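PDB 4IAU: beta-gamma-crystallin from Geodia cydonium, which is of unknown function but binds calcium and has a two-domain beta-gamma-crystallin fold built from Greek key motifs. Local coordinates for residues I40-A45 with T87-V92; Y126-Y129 with G133-T136. All blocks are in the same frame, centred on the assembly; numbering follows the deposited sequence.

Interaction 1 (I40-A45 with T87-V92); sequences IFYQQA and TLYKHV. With CA (calcium ion), chain B.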
ATOM      1  N   ILE A  40      -4.084   0.636  -4.694  1.00  4.81           N
ATOM      2  CA  ILE A  40      -2.959  -0.029  -5.326  1.00  4.69           C
ATOM      3  C   ILE A  40      -3.505  -1.259  -6.020  1.00  4.62           C
ATOM      4  O   ILE A  40      -4.320  -2.012  -5.466  1.00  5.27           O
ATOM      5  CB  ILE A  40      -1.835  -0.427  -4.332  1.00  5.31           C
ATOM      6  CG1 ILE A  40      -1.546   0.694  -3.358  1.00  6.73           C
ATOM      7  CG2 ILE A  40      -0.586  -0.827  -5.114  1.00  5.51           C
ATOM      8  CD1 ILE A  40      -0.604   0.395  -2.254  1.00  8.71           C
ATOM      9  N   PHE A  41      -3.055  -1.458  -7.254  1.00  4.73           N
ATOM     10  CA  PHE A  41      -3.437  -2.545  -8.142  1.00  4.89           C
ATOM     11  C   PHE A  41      -2.228  -3.415  -8.406  1.00  4.77           C
ATOM     12  O   PHE A  41      -1.115  -2.893  -8.563  1.00  5.39           O
ATOM     13  CB  PHE A  41      -4.031  -2.028  -9.454  0.61  5.67           C
ATOM     14  CG  PHE A  41      -5.206  -1.083  -9.202  0.61  5.45           C
ATOM     15  CD1 PHE A  41      -4.930   0.257  -8.903  0.61  5.70           C
ATOM     16  CD2 PHE A  41      -6.517  -1.553  -9.234  0.61  6.23           C
ATOM     17  CE1 PHE A  41      -6.013   1.062  -8.573  0.61  7.01           C
ATOM     18  CE2 PHE A  41      -7.563  -0.734  -8.872  0.61  7.75           C
ATOM     19  CZ  PHE A  41      -7.282   0.563  -8.527  0.61  8.10           C
ATOM     20  N   TYR A  42      -2.450  -4.742  -8.498  1.00  4.76           N
ATOM     21  CA  TYR A  42      -1.364  -5.683  -8.596  1.00  4.74           C
ATOM     22  C   TYR A  42      -1.643  -6.694  -9.702  1.00  4.88           C
ATOM     23  O   TYR A  42      -2.772  -7.145  -9.879  1.00  5.52           O
ATOM     24  CB  TYR A  42      -1.200  -6.451  -7.280  1.00  5.13           C
ATOM     25  CG  TYR A  42      -1.020  -5.560  -6.072  1.00  4.95           C
ATOM     26  CD1 TYR A  42      -2.108  -5.041  -5.401  1.00  5.13           C
ATOM     27  CD2 TYR A  42       0.244  -5.218  -5.602  1.00  5.29           C
ATOM     28  CE1 TYR A  42      -1.964  -4.209  -4.313  1.00  5.38           C
ATOM     29  CE2 TYR A  42       0.424  -4.405  -4.484  1.00  5.29           C
ATOM     30  CZ  TYR A  42      -0.699  -3.910  -3.818  1.00  4.98           C
ATOM     31  OH  TYR A  42      -0.611  -3.131  -2.704  1.00  5.48           O
ATOM     32  N   GLN A  43      -0.561  -7.113 -10.363  1.00  5.40           N
ATOM     33  CA  GLN A  43      -0.672  -8.086 -11.446  1.00  5.64           C
ATOM     34  C   GLN A  43      -1.027  -9.480 -10.967  1.00  5.84           C
ATOM     35  O   GLN A  43      -1.648 -10.255 -11.718  1.00  6.24           O
ATOM     36  CB  GLN A  43       0.673  -8.071 -12.209  1.00  6.92           C
ATOM     37  CG  GLN A  43       0.722  -9.005 -13.378  1.00  9.32           C
ATOM     38  CD  GLN A  43       1.974  -8.823 -14.179  1.00  9.46           C
ATOM     39  OE1 GLN A  43       3.056  -8.545 -13.617  1.00 10.15           O
ATOM     40  NE2 GLN A  43       1.865  -8.971 -15.475  1.00 12.53           N
ATOM     41  N   GLN A  44      -0.608  -9.853  -9.752  1.00  5.62           N
ATOM     42  CA  GLN A  44      -0.895 -11.140  -9.173  1.00  5.56           C
ATOM     43  C   GLN A  44      -1.921 -11.015  -8.067  1.00  5.50           C
ATOM     44  O   GLN A  44      -2.065  -9.970  -7.422  1.00  6.36           O
ATOM     45  CB  GLN A  44       0.368 -11.787  -8.574  1.00  5.53           C
ATOM     46  CG  GLN A  44       1.536 -11.889  -9.518  1.00  6.16           C
ATOM     47  CD  GLN A  44       2.776 -12.409  -8.828  1.00  5.95           C
ATOM     48  OE1 GLN A  44       3.124 -11.968  -7.730  1.00  6.46           O
ATOM     49  NE2 GLN A  44       3.446 -13.357  -9.480  1.00  6.83           N
ATOM     50  N   ALA A  45      -2.603 -12.134  -7.792  1.00  6.06           N
ATOM     51  CA  ALA A  45      -3.493 -12.238  -6.618  1.00  6.23           C
ATOM     52  C   ALA A  45      -2.703 -12.022  -5.346  1.00  5.90           C
ATOM     53  O   ALA A  45      -1.481 -12.129  -5.294  1.00  6.68           O
ATOM     54  CB  ALA A  45      -4.172 -13.593  -6.614  1.00  8.11           C
ATOM     55  N   THR A  87       0.958   3.178   6.230  1.00  5.99           N
ATOM     56  CA  THR A  87       0.767   1.734   6.038  1.00  5.82           C
ATOM     57  C   THR A  87       2.115   1.132   5.632  1.00  5.63           C
ATOM     58  O   THR A  87       2.818   1.697   4.811  1.00  6.13           O
ATOM     59  CB  THR A  87      -0.314   1.411   4.994  1.00  6.13           C
ATOM     60  OG1 THR A  87      -1.551   1.905   5.437  1.00  7.58           O
ATOM     61  CG2 THR A  87      -0.506  -0.069   4.771  1.00  6.85           C
ATOM     62  N   LEU A  88       2.432  -0.007   6.270  1.00  5.49           N
ATOM     63  CA  LEU A  88       3.633  -0.777   6.035  1.00  5.33           C
ATOM     64  C   LEU A  88       3.294  -2.044   5.232  1.00  5.10           C
ATOM     65  O   LEU A  88       2.205  -2.596   5.422  1.00  6.10           O
ATOM     66  CB  LEU A  88       4.279  -1.174   7.349  1.00  5.85           C
ATOM     67  CG  LEU A  88       4.527  -0.009   8.310  1.00  6.95           C
ATOM     68  CD1 LEU A  88       5.174  -0.567   9.584  1.00  7.71           C
ATOM     69  CD2 LEU A  88       5.391   1.046   7.681  1.00  8.74           C
ATOM     70  N   TYR A  89       4.232  -2.497   4.433  1.00  5.33           N
ATOM     71  CA  TYR A  89       4.011  -3.649   3.554  1.00  5.39           C
ATOM     72  C   TYR A  89       5.175  -4.615   3.645  1.00  5.44           C
ATOM     73  O   TYR A  89       6.353  -4.219   3.780  1.00  5.73           O
ATOM     74  CB  TYR A  89       3.851  -3.174   2.113  1.00  5.26           C
ATOM     75  CG  TYR A  89       2.700  -2.247   1.919  1.00  5.61           C
ATOM     76  CD1 TYR A  89       1.436  -2.717   1.611  1.00  6.10           C
ATOM     77  CD2 TYR A  89       2.850  -0.856   2.023  1.00  6.18           C
ATOM     78  CE1 TYR A  89       0.353  -1.851   1.417  1.00  5.80           C
ATOM     79  CE2 TYR A  89       1.793   0.002   1.848  1.00  6.25           C
ATOM     80  CZ  TYR A  89       0.533  -0.501   1.547  1.00  5.72           C
ATOM     81  OH  TYR A  89      -0.491   0.408   1.380  1.00  6.71           O
ATOM     82  N   LYS A  90       4.842  -5.899   3.576  1.00  5.63           N
ATOM     83  CA  LYS A  90       5.855  -6.960   3.694  1.00  6.09           C
ATOM     84  C   LYS A  90       6.814  -6.958   2.515  1.00  5.88           C
ATOM     85  O   LYS A  90       7.995  -7.235   2.676  1.00  7.83           O
ATOM     86  CB  LYS A  90       5.160  -8.312   3.786  1.00  6.94           C
ATOM     87  CG  LYS A  90       6.120  -9.473   3.961  1.00  8.07           C
ATOM     88  CD  LYS A  90       5.423 -10.807   4.063  1.00  9.57           C
ATOM     89  CE  LYS A  90       6.390 -11.926   4.304  1.00 11.35           C
ATOM     90  NZ  LYS A  90       5.671 -13.247   4.314  1.00 14.60           N
ATOM     91  N   HIS A  91       6.351  -6.666   1.301  1.00  5.95           N
ATOM     92  CA  HIS A  91       7.196  -6.724   0.111  1.00  6.02           C
ATOM     93  C   HIS A  91       7.497  -5.311  -0.396  1.00  5.92           C
ATOM     94  O   HIS A  91       6.790  -4.353  -0.063  1.00  6.34           O
ATOM     95  CB  HIS A  91       6.564  -7.538  -0.974  1.00  6.28           C
ATOM     96  CG  HIS A  91       6.249  -8.921  -0.608  1.00  6.48           C
ATOM     97  ND1 HIS A  91       7.098  -9.698   0.134  1.00  6.63           N
ATOM     98  CD2 HIS A  91       5.154  -9.643  -0.849  1.00  9.21           C
ATOM     99  CE1 HIS A  91       6.528 -10.878   0.318  1.00 10.43           C
ATOM    100  NE2 HIS A  91       5.350 -10.894  -0.270  1.00  6.87           N
ATOM    101  N   VAL A  92       8.550  -5.236  -1.188  1.00  6.21           N
ATOM    102  CA  VAL A  92       8.798  -4.013  -1.945  1.00  6.07           C
ATOM    103  C   VAL A  92       7.557  -3.706  -2.792  1.00  5.83           C
ATOM    104  O   VAL A  92       6.706  -4.551  -3.068  1.00  6.14           O
ATOM    105  CB  VAL A  92      10.038  -4.109  -2.819  1.00  7.06           C
ATOM    106  CG1 VAL A  92      11.311  -4.274  -1.988  1.00  8.66           C
ATOM    107  CG2 VAL A  92       9.927  -5.218  -3.890  1.00  7.38           C
TER
HETATM  108 CA    CA B 800       9.980  -8.136   3.365  1.00 10.30          CA
HETATM  109  O   HOH W   1       9.608 -10.314   4.160  1.00 12.91           O
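Ile-40 and Tyr-89 reach for each other from opposite directions, and the meeting happens at the far ends of both side chains. CD1 of Ile-40 sits 3.6 Å from OH of Tyr-89 and 4.1 Å from its CZ, so the methyl leans obliquely on the phenol end of the ring. Torsions explain the reach: Ile-40 CG1 lies anti to the carbonyl carbon (chi1 -44°) and CD1 continues the chain outward in extended form. Tyr-42, two residues further along strand 38-42, brings its OH to 4.4 Å from Tyr-89 CE1, a loose and again oblique approach. The backbones stay far apart, Ile-40 CA and Tyr-89 CA, the closest pair there, being 11.9 Å from each other, and they belong to different sheets, 38-42 in the N-terminal half and 86-89 in the C-terminal half. The contact is thus part of the interdomain interface. Leu-117 touches both Ile-40 and Tyr-89, and Tyr-89 also touches Arg-77 of strand 75-78. Next to Tyr-89 in sequence, Lys-90 turns its backbone O to the calcium ion at 2.3 Å, an ion it shares with Gly-112 O, Ser-114 OG, Asp-154 OD1 and a water. Between the two segments 74 Å², both sides summed, is buried, by non-directional methyl-to-phenol packing. This pair alone therefore gives little directional restraint; the hydrogen bond between Tyr-42 OH and the backbone O of Phe-94 supplies a directional polar tie between the halves.

Interaction 2 (Y126-Y129 with G133-T136); sequences YEQY and GPST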
ATOM      1  N   TYR A 126      12.609   2.680  13.839  1.00  6.71           N
ATOM      2  CA  TYR A 126      13.573   1.951  14.661  1.00  6.46           C
ATOM      3  C   TYR A 126      13.710   0.521  14.215  1.00  6.79           C
ATOM      4  O   TYR A 126      12.741  -0.123  13.773  1.00  7.66           O
ATOM      5  CB  TYR A 126      13.106   1.947  16.122  1.00  6.91           C
ATOM      6  CG  TYR A 126      12.939   3.262  16.767  1.00  6.86           C
ATOM      7  CD1 TYR A 126      11.753   3.974  16.596  1.00  7.77           C
ATOM      8  CD2 TYR A 126      13.914   3.814  17.618  1.00  7.74           C
ATOM      9  CE1 TYR A 126      11.589   5.207  17.224  1.00  8.39           C
ATOM     10  CE2 TYR A 126      13.749   5.034  18.241  1.00  8.16           C
ATOM     11  CZ  TYR A 126      12.576   5.731  18.034  1.00  8.54           C
ATOM     12  OH  TYR A 126      12.328   6.934  18.624  1.00 11.79           O
ATOM     13  N   GLU A 127      14.913  -0.045  14.359  1.00  7.62           N
ATOM     14  CA  GLU A 127      15.235  -1.425  14.022  1.00  7.80           C
ATOM     15  C   GLU A 127      15.247  -2.298  15.306  1.00  7.59           C
ATOM     16  O   GLU A 127      15.726  -3.409  15.280  1.00  9.27           O
ATOM     17  CB  GLU A 127      16.517  -1.508  13.281  1.00  8.22           C
ATOM     18  CG  GLU A 127      16.452  -0.893  11.892  1.00  9.35           C
ATOM     19  CD  GLU A 127      17.723  -1.173  11.080  1.00 11.43           C
ATOM     20  OE1 GLU A 127      18.620  -1.901  11.531  1.00 18.39           O
ATOM     21  OE2 GLU A 127      17.824  -0.598   9.992  1.00 13.06           O
ATOM     22  N   GLN A 128      14.697  -1.776  16.391  1.00  7.71           N
ATOM     23  CA  GLN A 128      14.408  -2.533  17.606  1.00  7.92           C
ATOM     24  C   GLN A 128      13.002  -2.256  18.030  1.00  7.27           C
ATOM     25  O   GLN A 128      12.439  -1.215  17.642  1.00  7.64           O
ATOM     26  CB  GLN A 128      15.396  -2.110  18.716  1.00  8.40           C
ATOM     27  CG  GLN A 128      16.809  -2.508  18.450  1.00 10.21           C
ATOM     28  CD  GLN A 128      17.754  -2.013  19.512  1.00 11.94           C
ATOM     29  OE1 GLN A 128      17.595  -2.343  20.713  1.00 15.92           O
ATOM     30  NE2 GLN A 128      18.723  -1.246  19.040  1.00 14.70           N
ATOM     31  N   TYR A 129      12.398  -3.142  18.805  1.00  7.55           N
ATOM     32  CA  TYR A 129      11.069  -2.902  19.322  1.00  7.51           C
ATOM     33  C   TYR A 129      11.092  -1.742  20.314  1.00  7.46           C
ATOM     34  O   TYR A 129      12.113  -1.385  20.942  1.00  8.00           O
ATOM     35  CB  TYR A 129      10.547  -4.171  19.991  1.00  7.94           C
ATOM     36  CG  TYR A 129      10.403  -5.346  19.081  1.00  7.60           C
ATOM     37  CD1 TYR A 129       9.668  -5.240  17.897  1.00  7.89           C
ATOM     38  CD2 TYR A 129      10.970  -6.562  19.403  1.00  9.91           C
ATOM     39  CE1 TYR A 129       9.526  -6.331  17.052  1.00  8.77           C
ATOM     40  CE2 TYR A 129      10.809  -7.641  18.566  1.00 11.57           C
ATOM     41  CZ  TYR A 129      10.111  -7.520  17.383  1.00 10.02           C
ATOM     42  OH  TYR A 129       9.888  -8.615  16.558  1.00 13.18           O
ATOM     43  N   GLY A 133      17.216   2.105  20.442  1.00  7.67           N
ATOM     44  CA  GLY A 133      18.242   2.226  19.433  1.00  8.14           C
ATOM     45  C   GLY A 133      18.132   3.453  18.565  1.00  7.08           C
ATOM     46  O   GLY A 133      17.328   4.366  18.816  1.00  7.43           O
ATOM     47  N   PRO A 134      18.952   3.509  17.517  1.00  7.30           N
ATOM     48  CA  PRO A 134      18.928   4.665  16.601  1.00  7.21           C
ATOM     49  C   PRO A 134      17.652   4.674  15.757  1.00  7.06           C
ATOM     50  O   PRO A 134      17.026   3.637  15.520  1.00  8.50           O
ATOM     51  CB  PRO A 134      20.144   4.471  15.693  1.00  9.11           C
ATOM     52  CG  PRO A 134      20.977   3.407  16.383  1.00 12.20           C
ATOM     53  CD  PRO A 134      19.996   2.552  17.177  1.00  8.69           C
ATOM     54  N   SER A 135      17.303   5.873  15.300  1.00  7.09           N
ATOM     55  CA  SER A 135      16.131   6.038  14.468  1.00  7.53           C
ATOM     56  C   SER A 135      16.359   7.020  13.353  1.00  7.26           C
ATOM     57  O   SER A 135      17.207   7.889  13.418  1.00  8.26           O
ATOM     58  CB  SER A 135      14.906   6.428  15.273  1.00  8.81           C
ATOM     59  OG  SER A 135      15.148   7.629  15.929  1.00 10.67           O
ATOM     60  N   THR A 136      15.534   6.909  12.318  1.00  9.05           N
ATOM     61  CA  THR A 136      15.458   7.826  11.228  1.00  9.17           C
ATOM     62  C   THR A 136      14.080   8.488  11.216  1.00  8.51           C
ATOM     63  O   THR A 136      13.104   7.878  11.576  1.00 10.07           O
ATOM     64  CB  THR A 136      15.727   7.242   9.829  0.73 10.53           C
ATOM     65  OG1 THR A 136      14.863   6.101   9.637  0.73 11.50           O
ATOM     66  CG2 THR A 136      17.119   6.770   9.606  0.73 12.99           C
TER
HETATM   67  O   HOH W   2      16.737   1.095  16.403  1.00  7.91           O
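The hairpin between strands 123-126 and 135-138 closes here, with Tyr-126 at the end of the first strand laid against Ser-135. CB of Ser-135 stands over one face of the Tyr-126 ring, 3.6 Å from the centroid and 16° off the ring normal, a CH-pi contact. The serine hydroxyl, placed between the backbone N and the carbonyl carbon (chi1 60°), lies beside the ring, OG 3.7 Å from Tyr-126 CE2, and is hydrogen-bonded to Arg-124 NE. At the ring edge, in its plane, O of Gly-133 approaches CD2 of Tyr-126 to 3.7 Å. This is the folded hairpin of the crystallin Greek key: Tyr-126 and Gly-133 have the spacing of the first aromatic residue and the glycine in the family signature. Gly-133 has a phi of 81° and a backbone shape in which a side chain would press on the preceding carbonyl O. It would also run into the amide of Gln-128, whose extended chain brings NE2 to 3.5 Å from Gly-133 CA. With an alanine at Tyr-126, Ser-135 CB would probably lose the aromatic face it rests on, and a gap would be likely beside Ser-158 and Glu-160, which the tyrosine also touches. Where the strands part, water 2 bridges the backbones, accepting from Glu-127 N at 3.0 Å and donating to Pro-134 O at 2.7 Å. Glu-127 itself turns its carboxylate elsewhere, OE2 accepting a hydrogen bond from Ala-152 N.

Interaction 1 comes first along the chain and closes before interaction 2 opens. Their centres lie 24 Å apart, with nearest atoms about 9 Å from each other, so they do not touch. What they share is the C-terminal domain: strand 86-89 belongs to its four-stranded sheet, while 123-126 and 135-138 belong to its three-stranded one. Interaction 1 is buried near the middle of the molecule and faces the N-terminal domain; interaction 2 lies at the surface. The calcium site lies in the same C-terminal domain: Lys-90 of 87-92 gives one ligand, and the Glu-127 side chain is about 13 Å from the ion. One contact therefore joins domains, the other shapes a single hairpin.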